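Local coordinates for protein acyl-coenzyme A oxidase 1 (Yarrowia lipolytica, PDB 5Y9D) that oxidises 2,3-saturated acyl-CoAs to (2E)-enoyl-CoAs with FAD as cofactor, passing electrons to oxygen to give hydrogen peroxide in peroxisomal fatty acid beta-oxidation, at residues Lys39-Val44 with Val636-Ile641; Arg45-Phe50 with Thr644-Leu649. All coordinates share one frame; numbering follows the deposited sequence.

Contact 1. Residues Lys39-Val44 with Val636-Ile641; sequences KTQFTV and VRDQVI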
loop_
_atom_site.group_PDB
_atom_site.type_symbol
_atom_site.label_atom_id
_atom_site.label_comp_id
_atom_site.label_asym_id
_atom_site.label_seq_id
_atom_site.Cartn_x
_atom_site.Cartn_y
_atom_site.Cartn_z
ATOM N N LYS A 39 30.771 -10.791 -9.271
ATOM C CA LYS A 39 30.661 -11.802 -8.195
ATOM C C LYS A 39 29.804 -13.008 -8.584
ATOM O O LYS A 39 29.902 -14.058 -7.976
ATOM C CB LYS A 39 30.061 -11.215 -6.926
ATOM C CG LYS A 39 30.763 -10.008 -6.315
ATOM C CD LYS A 39 29.908 -9.390 -5.204
ATOM C CE LYS A 39 30.686 -8.325 -4.439
ATOM N NZ LYS A 39 29.969 -7.805 -3.238
ATOM N N THR A 40 28.960 -12.875 -9.596
ATOM C CA THR A 40 28.060 -13.952 -9.946
ATOM C C THR A 40 28.835 -15.246 -10.231
ATOM O O THR A 40 29.773 -15.239 -11.011
ATOM C CB THR A 40 27.180 -13.532 -11.134
ATOM O OG1 THR A 40 26.407 -12.402 -10.741
ATOM C CG2 THR A 40 26.204 -14.642 -11.568
ATOM N N GLN A 41 28.418 -16.344 -9.597
ATOM C CA GLN A 41 29.147 -17.619 -9.612
ATOM C C GLN A 41 28.648 -18.570 -10.683
ATOM O O GLN A 41 29.293 -19.573 -10.949
ATOM C CB GLN A 41 28.977 -18.324 -8.261
ATOM C CG GLN A 41 30.286 -18.679 -7.556
ATOM C CD GLN A 41 30.774 -17.545 -6.675
ATOM O OE1 GLN A 41 30.757 -16.385 -7.092
ATOM N NE2 GLN A 41 31.188 -17.867 -5.446
ATOM N N PHE A 42 27.487 -18.255 -11.261
ATOM C CA PHE A 42 26.757 -19.132 -12.189
ATOM C C PHE A 42 26.433 -18.417 -13.524
ATOM O O PHE A 42 26.563 -17.209 -13.648
ATOM C CB PHE A 42 25.461 -19.641 -11.505
ATOM C CG PHE A 42 24.566 -18.537 -10.973
ATOM C CD1 PHE A 42 23.691 -17.861 -11.810
ATOM C CD2 PHE A 42 24.615 -18.165 -9.649
ATOM C CE1 PHE A 42 22.899 -16.831 -11.328
ATOM C CE2 PHE A 42 23.812 -17.153 -9.163
ATOM C CZ PHE A 42 22.965 -16.469 -10.005
ATOM N N THR A 43 26.033 -19.168 -14.530
ATOM C CA THR A 43 25.541 -18.599 -15.773
ATOM C C THR A 43 24.086 -18.141 -15.611
ATOM O O THR A 43 23.183 -18.964 -15.379
ATOM C CB THR A 43 25.602 -19.637 -16.891
ATOM O OG1 THR A 43 26.968 -20.050 -17.065
ATOM C CG2 THR A 43 25.032 -19.069 -18.217
ATOM N N VAL A 44 23.859 -16.833 -15.738
ATOM C CA VAL A 44 22.544 -16.242 -15.463
ATOM C C VAL A 44 21.423 -16.982 -16.181
ATOM O O VAL A 44 20.395 -17.250 -15.610
ATOM C CB VAL A 44 22.479 -14.748 -15.860
ATOM C CG1 VAL A 44 21.047 -14.245 -15.847
ATOM C CG2 VAL A 44 23.324 -13.914 -14.923
ATOM N N VAL A 636 22.897 -15.010 0.187
ATOM C CA VAL A 636 22.114 -14.610 -0.994
ATOM C C VAL A 636 22.503 -13.218 -1.493
ATOM O O VAL A 636 22.475 -12.962 -2.692
ATOM C CB VAL A 636 20.624 -14.658 -0.683
ATOM C CG1 VAL A 636 19.848 -13.729 -1.569
ATOM C CG2 VAL A 636 20.136 -16.102 -0.805
ATOM N N ARG A 637 22.862 -12.338 -0.563
ATOM C CA ARG A 637 23.328 -11.016 -0.911
ATOM C C ARG A 637 24.532 -11.042 -1.841
ATOM O O ARG A 637 24.626 -10.198 -2.735
ATOM C CB ARG A 637 23.603 -10.147 0.334
ATOM C CG ARG A 637 24.183 -8.749 0.053
ATOM C CD ARG A 637 25.700 -8.829 0.152
ATOM N NE ARG A 637 26.473 -7.640 -0.195
ATOM C CZ ARG A 637 26.725 -7.207 -1.433
ATOM N NH1 ARG A 637 27.514 -6.140 -1.589
ATOM N NH2 ARG A 637 26.190 -7.807 -2.509
ATOM N N ASP A 638 25.430 -12.004 -1.673
ATOM C CA ASP A 638 26.622 -12.035 -2.521
ATOM C C ASP A 638 26.249 -12.162 -4.006
ATOM O O ASP A 638 26.997 -11.682 -4.854
ATOM C CB ASP A 638 27.610 -13.153 -2.102
ATOM C CG ASP A 638 28.972 -13.070 -2.857
ATOM O OD1 ASP A 638 29.657 -12.029 -2.792
ATOM O OD2 ASP A 638 29.371 -14.057 -3.512
ATOM N N GLN A 639 25.119 -12.808 -4.296
ATOM C CA GLN A 639 24.688 -13.111 -5.665
ATOM C C GLN A 639 23.435 -12.334 -6.153
ATOM O O GLN A 639 22.837 -12.728 -7.150
ATOM C CB GLN A 639 24.382 -14.614 -5.798
ATOM C CG GLN A 639 25.522 -15.598 -5.522
ATOM C CD GLN A 639 26.604 -15.575 -6.594
ATOM O OE1 GLN A 639 26.414 -16.061 -7.727
ATOM N NE2 GLN A 639 27.765 -15.015 -6.234
ATOM N N VAL A 640 23.031 -11.255 -5.477
ATOM C CA VAL A 640 21.759 -10.625 -5.804
ATOM C C VAL A 640 21.625 -10.221 -7.249
ATOM O O VAL A 640 20.498 -10.310 -7.813
ATOM C CB VAL A 640 21.447 -9.355 -5.009
ATOM C CG1 VAL A 640 20.751 -9.718 -3.726
ATOM C CG2 VAL A 640 22.679 -8.477 -4.776
ATOM N N ILE A 641 22.716 -9.727 -7.811
ATOM C CA ILE A 641 22.755 -9.286 -9.184
ATOM C C ILE A 641 22.514 -10.441 -10.130
ATOM O O ILE A 641 21.853 -10.280 -11.128
ATOM C CB ILE A 641 24.053 -8.539 -9.512
ATOM C CG1 ILE A 641 24.166 -7.295 -8.650
ATOM C CG2 ILE A 641 24.073 -8.114 -10.959
ATOM C CD1 ILE A 641 22.936 -6.427 -8.689
#
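Gln639 reaches into the loop Lys39-Val44 and binds its backbone with both ends of its amide. It stands at the N-cap position of helix 640-646, after a type I beta turn from Arg637 to Val640 that joins this helix to helix 619-637. Its CG lies beside the backbone N (chi1 -60°) and the chain bends at chi2, which carries the amide across to the loop. Gln639 OE1 accepts a hydrogen bond from Gln41 N at 2.8 Å, in the carbonyl plane and on a lone pair. Gln639 NE2 donates to Lys39 O at 2.9 Å; the oxygen lies nearly in the amide plane of Gln639, although NE2 stands well above the plane of that carbonyl. These two bonds set the rotation of the amide, and a weak one from NE2 to OD2 of the neighbouring Asp638 adds to them at most. With only the methyl of an alanine at this position, both backbone groups would probably lose the partner Gln639 gives them, leaving the loop less firmly tied to the turn. Lys39 runs extended beyond CG, its CD 3.6 Å from Asp638 OD1, and sets NZ over one face of the Arg637 guanidinium, 3.4 Å from NH1. Acidic groups gather these two cations: Arg637 forms salt bridges with Asp353 and Glu36, and Glu36 is also a long, weak ion partner of Lys39. On the loop side, Thr40 places CG2 3.9 Å above the plane of the Phe42 ring, over its centre. The same ring meets the amide of Gln639 obliquely, Phe42 CE2 lying 3.2 Å from Gln639 OE1.

Contact 2. Residues Arg45-Phe50 with Thr644-Leu649; sequences RDVTNF and TDAFGL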
loop_
_atom_site.group_PDB
_atom_site.type_symbol
_atom_site.label_atom_id
_atom_site.label_comp_id
_atom_site.label_asym_id
_atom_site.label_seq_id
_atom_site.Cartn_x
_atom_site.Cartn_y
_atom_site.Cartn_z
ATOM N N ARG A 45 21.635 -17.327 -17.434
ATOM C CA ARG A 45 20.588 -17.948 -18.229
ATOM C C ARG A 45 20.204 -19.324 -17.724
ATOM O O ARG A 45 19.121 -19.798 -18.052
ATOM C CB ARG A 45 21.011 -18.025 -19.679
ATOM C CG ARG A 45 19.870 -18.219 -20.630
ATOM C CD ARG A 45 20.400 -18.433 -22.025
ATOM N NE ARG A 45 19.329 -18.588 -23.016
ATOM C CZ ARG A 45 18.588 -17.590 -23.515
ATOM N NH1 ARG A 45 18.716 -16.333 -23.080
ATOM N NH2 ARG A 45 17.687 -17.855 -24.433
ATOM N N ASP A 46 21.058 -19.991 -16.937
ATOM C CA ASP A 46 20.648 -21.269 -16.374
ATOM C C ASP A 46 19.528 -21.025 -15.323
ATOM O O ASP A 46 18.542 -21.757 -15.292
ATOM C CB ASP A 46 21.825 -22.050 -15.770
ATOM C CG ASP A 46 22.805 -22.613 -16.820
ATOM O OD1 ASP A 46 22.439 -22.888 -17.983
ATOM O OD2 ASP A 46 23.970 -22.823 -16.450
ATOM N N VAL A 47 19.670 -20.006 -14.477
ATOM C CA VAL A 47 18.601 -19.652 -13.531
ATOM C C VAL A 47 17.343 -19.168 -14.271
ATOM O O VAL A 47 16.241 -19.531 -13.893
ATOM C CB VAL A 47 19.010 -18.572 -12.506
ATOM C CG1 VAL A 47 17.922 -18.414 -11.454
ATOM C CG2 VAL A 47 20.309 -18.944 -11.823
ATOM N N THR A 48 17.522 -18.364 -15.319
ATOM C CA THR A 48 16.407 -17.876 -16.143
ATOM C C THR A 48 15.623 -19.073 -16.729
ATOM O O THR A 48 14.407 -19.104 -16.679
ATOM C CB THR A 48 16.910 -16.905 -17.257
ATOM O OG1 THR A 48 17.678 -15.835 -16.672
ATOM C CG2 THR A 48 15.756 -16.279 -17.990
ATOM N N ASN A 49 16.349 -20.073 -17.212
ATOM C CA ASN A 49 15.778 -21.332 -17.725
ATOM C C ASN A 49 15.082 -22.149 -16.656
ATOM O O ASN A 49 14.027 -22.712 -16.883
ATOM C CB ASN A 49 16.872 -22.153 -18.401
ATOM C CG ASN A 49 17.315 -21.529 -19.705
ATOM O OD1 ASN A 49 16.613 -20.666 -20.276
ATOM N ND2 ASN A 49 18.474 -21.951 -20.201
ATOM N N PHE A 50 15.653 -22.168 -15.470
ATOM C CA PHE A 50 14.991 -22.790 -14.354
ATOM C C PHE A 50 13.663 -22.111 -14.025
ATOM O O PHE A 50 12.687 -22.778 -13.718
ATOM C CB PHE A 50 15.900 -22.727 -13.145
ATOM C CG PHE A 50 15.229 -23.075 -11.880
ATOM C CD1 PHE A 50 15.148 -24.387 -11.478
ATOM C CD2 PHE A 50 14.680 -22.085 -11.085
ATOM C CE1 PHE A 50 14.529 -24.716 -10.284
ATOM C CE2 PHE A 50 14.035 -22.408 -9.905
ATOM C CZ PHE A 50 13.968 -23.727 -9.499
ATOM N N THR A 644 18.521 -11.481 -9.748
ATOM C CA THR A 644 17.773 -10.420 -10.362
ATOM C C THR A 644 18.015 -10.380 -11.868
ATOM O O THR A 644 17.108 -10.126 -12.622
ATOM C CB THR A 644 18.001 -9.079 -9.644
ATOM O OG1 THR A 644 19.392 -8.866 -9.427
ATOM C CG2 THR A 644 17.345 -9.118 -8.311
ATOM N N ASP A 645 19.249 -10.629 -12.289
ATOM C CA ASP A 645 19.616 -10.659 -13.697
ATOM C C ASP A 645 18.878 -11.811 -14.345
ATOM O O ASP A 645 18.491 -11.768 -15.497
ATOM C CB ASP A 645 21.130 -10.814 -13.864
ATOM C CG ASP A 645 21.874 -9.485 -13.828
ATOM O OD1 ASP A 645 21.239 -8.425 -13.855
ATOM O OD2 ASP A 645 23.108 -9.501 -13.764
ATOM N N ALA A 646 18.732 -12.851 -13.543
ATOM C CA ALA A 646 18.133 -14.133 -13.861
ATOM C C ALA A 646 16.683 -13.977 -14.223
ATOM O O ALA A 646 16.142 -14.796 -14.950
ATOM C CB ALA A 646 18.275 -15.080 -12.691
ATOM N N PHE A 647 16.056 -12.916 -13.733
ATOM C CA PHE A 647 14.694 -12.628 -14.246
ATOM C C PHE A 647 14.558 -12.428 -15.786
ATOM O O PHE A 647 13.544 -12.782 -16.353
ATOM C CB PHE A 647 14.032 -11.484 -13.489
ATOM C CG PHE A 647 13.787 -11.791 -12.060
ATOM C CD1 PHE A 647 13.356 -13.034 -11.690
ATOM C CD2 PHE A 647 14.012 -10.848 -11.090
ATOM C CE1 PHE A 647 13.138 -13.337 -10.374
ATOM C CE2 PHE A 647 13.800 -11.142 -9.771
ATOM C CZ PHE A 647 13.362 -12.387 -9.412
ATOM N N GLY A 648 15.548 -11.828 -16.433
ATOM C CA GLY A 648 15.657 -11.705 -17.860
ATOM C C GLY A 648 15.062 -10.430 -18.402
ATOM O O GLY A 648 14.837 -10.346 -19.589
ATOM N N LEU A 649 14.822 -9.444 -17.538
ATOM C CA LEU A 649 14.228 -8.154 -17.923
ATOM C C LEU A 649 15.149 -7.124 -18.585
ATOM O O LEU A 649 16.139 -6.714 -18.009
ATOM C CB LEU A 649 13.612 -7.491 -16.710
ATOM C CG LEU A 649 12.523 -8.355 -16.085
ATOM C CD1 LEU A 649 11.844 -7.617 -14.963
ATOM C CD2 LEU A 649 11.529 -8.761 -17.162
#
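Thr48 and Ala646 mark the closest backbone approach, their CA atoms 4.7 Å apart, where a side of helix 44-52 packs against the C-terminal end of helix 640-646 in the alpha-helical part of the acyl-CoA oxidase fold. Segment Arg45-Phe50 keeps regular i to i+4 bonds, whereas the other segment closes with i to i+3 bonds, Phe647 N to Thr644 O and Gly648 N to Asp645 O. Gly648 then leaves helical geometry with positive phi (92°); a CB at this position would point toward Thr48 and come tightly against its methyl CG2. The Thr48 CA also comes 3.3 Å from Ala646 O in a CA-H...O contact. Among the side chains, Thr48 provides the polar link: Thr48 OG1 donates to Ala646 O at 2.5 Å, coming in tilted 29° from the carbonyl plane. Its hydroxyl sits beside the backbone N and anti to the carbonyl carbon (chi1 -54°), a setting that also lets it bond to Val44 O one turn earlier; its single proton is probably shared between the two carbonyls. The methyl CG2 of Thr48 flanks the same oxygen of Ala646 at 3.4 Å. Next to this pair, the methyl of Ala646 points at Val47. Tyr369 of helix 355-391 touches both of these apolar side chains and also meets the ring of Phe647, which projects from the far side of its turn. The Ala646 CB is met equally by two carbons of Val47, CB and CG1, each 3.6 Å away.

Overall arrangement
From the N terminus the chain leaves helix 28-38, passes through loop 39-44 and enters helix 44-52, supplying the first halves of contact 1 and contact 2 in succession. Roughly 590 residues later, after the beta sheets and most of the helices, it returns with 636-641 and then 644-649, so each contact closes a very long loop. The segments alternate along the chain, and the two loops cross instead of nesting. Both contacts use helix 640-646 and their centres are about 11 Å apart. They also touch directly, Phe42 CE1 lying 3.4 Å from Val47 CG2. Together they tie the N-terminal helices to the C-terminal helical region.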